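Local atomic coordinates of ferredoxin NADP reductase (Plasmodium falciparum, PDB entry 3JQQ), a protein that catalyses electron exchange between ferredoxin and NADP(H) in the apicoplast, using bound FAD as cofactor. Residues B[255-259]-B[260-264]; B[234-237]-B[238-241]. The protein carries 1 engineered substitution. All coordinates share one frame; numbering follows the deposited sequence.

Contact 1. Residues B[255-259]-B[260-264]; sequences TSFYV and QDEIY. With A2P (adenosine-2'-5'-diphosphate), chain J; A2P (adenosine-2'-5'-diphosphate), chain H.
The backbone N of Y258 donates to OD1 of D261 at 2.9 Å. The bond is nearly straight (177°) and uses the anti lone pair of OD1. On the same carboxylate, OD2 makes a salt bridge with K292, and S256 of the second subunit also hydrogen-bonds to D261. Y258 OH meets O1P of one adenosine-2'-5'-diphosphate at 2.5 Å, in the plane of the tyrosine ring. This oxygen belongs to the 2'-phosphate, the group that distinguishes NADP from NAD. N6 of the second ligand molecule gives the same hydroxyl a weak bond.

Y258 is the N-cap of helix 259-265. Its bond to D261 is one half of a capping box, in which a side chain three residues on takes up the N-cap N-H. The first turn then closes through the backbone. Y258 O accepts from E262 N at 3.2 Å and, weakly, from D261 N. V259 O accepts from I263 N.

The adenine of the first ligand lies nearly parallel over one face of the Y258 ring and is displaced toward its rim, with C4 3.4 Å above the ring plane. The F257 ring lies against the first turn of the helix; CG anti to the backbone N (chi1 -168°) puts it beside D261 and E262. CB of D261 sits over one face of the F257 ring as a CH-pi contact, 3.8 Å from the centroid. CG of E262 touches F257 CE2 at 3.6 Å. V259 and I263 face the parallel sheet, where both pack on I176 and Y214.

Contact 2. Residues B[234-237]-B[238-241]; sequences KMYP and NNIN
Y236 and N239 are joined by a backbone hydrogen bond, N239 N to Y236 O at 3.0 Å. The bond spans residues 236 to 239, and the backbone angles of P237 and N238 make this a type I beta turn.

The van der Waals contacts are small and local. The pyrrolidine of P237 lies beside the next peptide, with CG 3.4 Å from N238 N. The N238 side chain passes obliquely by that ring. CG2 of I240, set between its own backbone N and carbonyl carbon, comes to 3.5 Å from Y236 O. On N239, both CB and OD1 lie 4.1 Å from Y236 CB, and OD1 is at the edge of the tyrosine ring, near its plane.

Two side chains have partners beyond the turn: N239 ND2 donates to G209 O, and the Y236 ring stacks with F193.

The turn links the end of helix 226-235 to the start of strand 240-246. It is the second connection of the beta-alpha-beta unit that begins with strand 211-217. N239 and N241 make backbone hydrogen bonds to I211, which sets the new strand beside strand 211-217.

In the fold
Contact 2 comes first along the chain. It closes the tight turn from helix 226-235 into strand 240-246, an edge strand of the parallel sheet of the NADP-binding domain, next to 211-217. The chain runs along this strand and through the loop that follows, part of which is not modelled. Contact 1 (255-264) then turns the end of that loop into helix 259-265. The two contacts are in series: they neither nest nor cross. The centres of contact 1 and contact 2 are about 24 Å apart. The nearest atoms of contact 1 and contact 2 are about 9 Å apart. Contact 2 lies away from the annotated sites, whereas contact 1 belongs to the nucleotide pocket and meets the second subunit.

Contact 1. Residues B[255-259]-B[260-264]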
loop_
_atom_site.group_PDB
_atom_site.type_symbol
_atom_site.label_atom_id
_atom_site.label_comp_id
_atom_site.label_asym_id
_atom_site.label_seq_id
_atom_site.Cartn_x
_atom_site.Cartn_y
_atom_site.Cartn_z
ATOM N N THR B 255 12.018 6.259 16.915
ATOM C CA THR B 255 11.747 4.830 16.790
ATOM C C THR B 255 10.298 4.540 16.417
ATOM O O THR B 255 9.390 5.298 16.758
ATOM C CB THR B 255 12.060 4.076 18.098
ATOM O OG1 THR B 255 11.691 2.699 17.943
ATOM C CG2 THR B 255 11.273 4.673 19.252
ATOM N N SER B 256 10.094 3.431 15.715
ATOM C CA SER B 256 8.757 2.952 15.395
ATOM C C SER B 256 8.527 1.610 16.078
ATOM O O SER B 256 9.475 0.863 16.324
ATOM C CB SER B 256 8.581 2.808 13.882
ATOM O OG SER B 256 8.536 4.076 13.250
ATOM N N PHE B 257 7.272 1.308 16.391
ATOM C CA PHE B 257 6.940 0.042 17.039
ATOM C C PHE B 257 5.626 -0.530 16.510
ATOM O O PHE B 257 4.543 -0.052 16.848
ATOM C CB PHE B 257 6.882 0.206 18.560
ATOM C CG PHE B 257 6.820 -1.099 19.306
ATOM C CD1 PHE B 257 7.984 -1.766 19.658
ATOM C CD2 PHE B 257 5.601 -1.658 19.651
ATOM C CE1 PHE B 257 7.935 -2.968 20.347
ATOM C CE2 PHE B 257 5.541 -2.861 20.336
ATOM C CZ PHE B 257 6.713 -3.517 20.686
ATOM N N TYR B 258 5.738 -1.559 15.679
ATOM C CA TYR B 258 4.578 -2.133 15.006
ATOM C C TYR B 258 4.264 -3.539 15.524
ATOM O O TYR B 258 4.870 -3.998 16.494
ATOM C CB TYR B 258 4.790 -2.135 13.488
ATOM C CG TYR B 258 4.769 -0.752 12.858
ATOM C CD1 TYR B 258 3.677 0.091 13.025
ATOM C CD2 TYR B 258 5.833 -0.296 12.086
ATOM C CE1 TYR B 258 3.647 1.352 12.453
ATOM C CE2 TYR B 258 5.810 0.966 11.506
ATOM C CZ TYR B 258 4.713 1.785 11.693
ATOM O OH TYR B 258 4.676 3.040 11.120
ATOM N N VAL B 259 3.318 -4.218 14.881
ATOM C CA VAL B 259 2.829 -5.494 15.393
ATOM C C VAL B 259 3.909 -6.584 15.452
ATOM O O VAL B 259 3.920 -7.391 16.386
ATOM C CB VAL B 259 1.563 -5.989 14.637
ATOM C CG1 VAL B 259 1.914 -6.481 13.243
ATOM C CG2 VAL B 259 0.857 -7.078 15.434
ATOM N N GLN B 260 4.818 -6.599 14.477
ATOM C CA GLN B 260 5.916 -7.564 14.484
ATOM C C GLN B 260 6.872 -7.328 15.646
ATOM O O GLN B 260 7.466 -8.268 16.169
ATOM C CB GLN B 260 6.727 -7.513 13.184
ATOM C CG GLN B 260 5.952 -7.099 11.958
ATOM C CD GLN B 260 5.859 -5.598 11.823
ATOM O OE1 GLN B 260 6.819 -4.933 11.429
ATOM N NE2 GLN B 260 4.698 -5.057 12.141
ATOM N N ASP B 261 7.040 -6.069 16.025
ATOM C CA ASP B 261 7.982 -5.702 17.075
ATOM C C ASP B 261 7.456 -6.161 18.428
ATOM O O ASP B 261 8.219 -6.588 19.296
ATOM C CB ASP B 261 8.224 -4.192 17.076
ATOM C CG ASP B 261 8.839 -3.696 15.777
ATOM O OD1 ASP B 261 8.283 -2.755 15.174
ATOM O OD2 ASP B 261 9.868 -4.248 15.357
ATOM N N GLU B 262 6.141 -6.062 18.593
ATOM C CA GLU B 262 5.468 -6.555 19.781
ATOM C C GLU B 262 5.704 -8.053 19.873
ATOM O O GLU B 262 6.033 -8.586 20.939
ATOM C CB GLU B 262 3.967 -6.284 19.673
ATOM C CG GLU B 262 3.338 -5.708 20.927
ATOM C CD GLU B 262 3.661 -6.511 22.172
ATOM O OE1 GLU B 262 4.154 -5.913 23.152
ATOM O OE2 GLU B 262 3.426 -7.737 22.165
ATOM N N ILE B 263 5.537 -8.725 18.740
ATOM C CA ILE B 263 5.748 -10.159 18.656
ATOM C C ILE B 263 7.204 -10.513 18.918
ATOM O O ILE B 263 7.495 -11.497 19.606
ATOM C CB ILE B 263 5.286 -10.706 17.296
ATOM C CG1 ILE B 263 3.778 -10.527 17.137
ATOM C CG2 ILE B 263 5.666 -12.172 17.159
ATOM C CD1 ILE B 263 3.247 -10.938 15.779
ATOM N N TYR B 264 8.124 -9.712 18.388
ATOM C CA TYR B 264 9.549 -9.945 18.644
ATOM C C TYR B 264 9.887 -9.678 20.107
ATOM O O TYR B 264 10.800 -10.287 20.662
ATOM C CB TYR B 264 10.432 -9.093 17.723
ATOM C CG TYR B 264 11.892 -9.512 17.761
ATOM C CD1 TYR B 264 12.365 -10.511 16.917
ATOM C CD2 TYR B 264 12.790 -8.919 18.642
ATOM C CE1 TYR B 264 13.695 -10.904 16.949
ATOM C CE2 TYR B 264 14.119 -9.305 18.677
ATOM C CZ TYR B 264 14.566 -10.298 17.828
ATOM O OH TYR B 264 15.888 -10.684 17.859
HETATM P P1 A2P J . 1.002 4.044 10.974
HETATM O O1P A2P J . 2.472 4.246 11.246
HETATM O O2P A2P J . 0.644 4.048 9.507
HETATM O O3P A2P J . 0.093 4.877 11.846
HETATM P P2 A2P J . -3.557 1.277 7.671
HETATM O O4P A2P J . -4.237 -0.034 7.356
HETATM O O5P A2P J . -2.689 1.818 6.557
HETATM O O6P A2P J . -4.459 2.297 8.322
HETATM O "O5'" A2P J . -2.503 0.896 8.828
HETATM C "C5'" A2P J . -2.860 -0.044 9.839
HETATM C "C4'" A2P J . -1.804 -0.029 10.936
HETATM O "O4'" A2P J . -0.601 -0.645 10.460
HETATM C "C3'" A2P J . -1.439 1.392 11.341
HETATM O "O3'" A2P J . -1.310 1.436 12.765
HETATM C "C2'" A2P J . -0.084 1.634 10.711
HETATM O "O2'" A2P J . 0.717 2.538 11.467
HETATM C "C1'" A2P J . 0.483 0.228 10.792
HETATM N N9 A2P J . 1.705 0.066 9.964
HETATM C C8 A2P J . 2.222 0.970 9.108
HETATM N N7 A2P J . 3.362 0.502 8.538
HETATM C C5 A2P J . 3.592 -0.726 9.045
HETATM C C6 A2P J . 4.620 -1.781 8.882
HETATM N N6 A2P J . 5.663 -1.617 8.035
HETATM N N1 A2P J . 4.484 -2.917 9.603
HETATM C C2 A2P J . 3.453 -3.102 10.447
HETATM N N3 A2P J . 2.487 -2.188 10.645
HETATM C C4 A2P J . 2.501 -1.004 9.988
HETATM P P1 A2P H . 10.224 -3.063 5.203
HETATM O O1P A2P H . 9.814 -3.165 6.649
HETATM O O2P A2P H . 9.100 -3.303 4.226
HETATM O O3P A2P H . 11.500 -3.795 4.864
HETATM P P2 A2P H . 8.397 -1.073 -0.446
HETATM O O4P A2P H . 7.249 -1.894 0.084
HETATM O O5P A2P H . 9.474 -1.882 -1.127
HETATM O O6P A2P H . 7.985 0.160 -1.213
HETATM O "O5'" A2P H . 9.114 -0.496 0.878
HETATM C "C5'" A2P H . 10.213 0.405 0.752
HETATM C "C4'" A2P H . 10.794 0.721 2.123
HETATM O "O4'" A2P H . 9.799 1.335 2.956
HETATM C "C3'" A2P H . 11.244 -0.549 2.838
HETATM O "O3'" A2P H . 12.472 -0.291 3.522
HETATM C "C2'" A2P H . 10.153 -0.792 3.857
HETATM O "O2'" A2P H . 10.606 -1.509 5.003
HETATM C "C1'" A2P H . 9.830 0.645 4.211
HETATM N N9 A2P H . 8.612 0.743 5.053
HETATM C C8 A2P H . 7.757 -0.260 5.348
HETATM N N7 A2P H . 6.769 0.173 6.172
HETATM C C5 A2P H . 7.003 1.474 6.418
HETATM C C6 A2P H . 6.353 2.547 7.207
HETATM N N6 A2P H . 5.224 2.302 7.914
HETATM N N1 A2P H . 6.922 3.775 7.199
HETATM C C2 A2P H . 8.046 4.033 6.501
HETATM N N3 A2P H . 8.681 3.114 5.768
HETATM C C4 A2P H . 8.219 1.844 5.688
#

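Contact 2. Residues B[234-237]-B[238-241]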
loop_
_atom_site.group_PDB
_atom_site.type_symbol
_atom_site.label_atom_id
_atom_site.label_comp_id
_atom_site.label_asym_id
_atom_site.label_seq_id
_atom_site.Cartn_x
_atom_site.Cartn_y
_atom_site.Cartn_z
ATOM N N LYS B 234 -15.200 -11.339 26.137
ATOM C CA LYS B 234 -16.067 -11.390 27.314
ATOM C C LYS B 234 -16.730 -12.761 27.463
ATOM O O LYS B 234 -16.836 -13.293 28.568
ATOM C CB LYS B 234 -17.131 -10.287 27.227
ATOM C CG LYS B 234 -18.016 -10.164 28.466
ATOM C CD LYS B 234 -19.022 -9.028 28.317
ATOM C CE LYS B 234 -19.969 -9.273 27.149
ATOM N NZ LYS B 234 -20.999 -8.202 27.017
ATOM N N MET B 235 -17.163 -13.327 26.340
ATOM C CA MET B 235 -17.923 -14.577 26.330
ATOM C C MET B 235 -17.051 -15.834 26.288
ATOM O O MET B 235 -17.455 -16.892 26.773
ATOM C CB MET B 235 -18.901 -14.591 25.152
ATOM C CG MET B 235 -20.274 -14.016 25.462
ATOM S SD MET B 235 -21.446 -15.281 25.996
ATOM C CE MET B 235 -20.681 -15.840 27.516
ATOM N N TYR B 236 -15.866 -15.718 25.700
ATOM C CA TYR B 236 -14.961 -16.849 25.580
ATOM C C TYR B 236 -13.568 -16.471 26.067
ATOM O O TYR B 236 -12.592 -16.590 25.327
ATOM C CB TYR B 236 -14.909 -17.329 24.129
ATOM C CG TYR B 236 -16.266 -17.689 23.571
ATOM C CD1 TYR B 236 -16.809 -18.947 23.784
ATOM C CD2 TYR B 236 -17.006 -16.768 22.843
ATOM C CE1 TYR B 236 -18.052 -19.281 23.284
ATOM C CE2 TYR B 236 -18.250 -17.095 22.337
ATOM C CZ TYR B 236 -18.768 -18.352 22.561
ATOM O OH TYR B 236 -20.006 -18.687 22.063
ATOM N N PRO B 237 -13.474 -16.024 27.327
ATOM C CA PRO B 237 -12.245 -15.464 27.881
ATOM C C PRO B 237 -11.105 -16.474 27.966
ATOM O O PRO B 237 -9.940 -16.081 28.019
ATOM C CB PRO B 237 -12.666 -15.026 29.288
ATOM C CG PRO B 237 -13.805 -15.918 29.624
ATOM C CD PRO B 237 -14.538 -16.127 28.334
ATOM N N ASN B 238 -11.438 -17.759 27.984
ATOM C CA ASN B 238 -10.427 -18.807 28.081
ATOM C C ASN B 238 -10.055 -19.379 26.717
ATOM O O ASN B 238 -9.220 -20.276 26.618
ATOM C CB ASN B 238 -10.901 -19.924 29.015
ATOM C CG ASN B 238 -10.988 -19.476 30.469
ATOM O OD1 ASN B 238 -12.074 -19.418 31.047
ATOM N ND2 ASN B 238 -9.845 -19.144 31.058
ATOM N N ASN B 239 -10.677 -18.847 25.670
ATOM C CA ASN B 239 -10.432 -19.318 24.309
ATOM C C ASN B 239 -9.863 -18.241 23.387
ATOM O O ASN B 239 -9.616 -18.499 22.210
ATOM C CB ASN B 239 -11.714 -19.899 23.706
ATOM C CG ASN B 239 -12.266 -21.058 24.513
ATOM O OD1 ASN B 239 -13.361 -20.975 25.071
ATOM N ND2 ASN B 239 -11.505 -22.144 24.585
ATOM N N ILE B 240 -9.656 -17.038 23.918
ATOM C CA ILE B 240 -9.132 -15.931 23.106
ATOM C C ILE B 240 -8.323 -14.911 23.908
ATOM O O ILE B 240 -8.667 -14.575 25.042
ATOM C CB ILE B 240 -10.263 -15.202 22.351
ATOM C CG1 ILE B 240 -9.705 -14.469 21.127
ATOM C CG2 ILE B 240 -10.996 -14.246 23.280
ATOM C CD1 ILE B 240 -10.768 -14.038 20.135
ATOM N N ASN B 241 -7.245 -14.425 23.297
ATOM C CA ASN B 241 -6.393 -13.404 23.894
ATOM C C ASN B 241 -5.966 -12.401 22.824
ATOM O O ASN B 241 -5.305 -12.766 21.851
ATOM C CB ASN B 241 -5.163 -14.049 24.540
ATOM C CG ASN B 241 -4.344 -13.066 25.355
ATOM O OD1 ASN B 241 -4.878 -12.117 25.927
ATOM N ND2 ASN B 241 -3.034 -13.296 25.423
#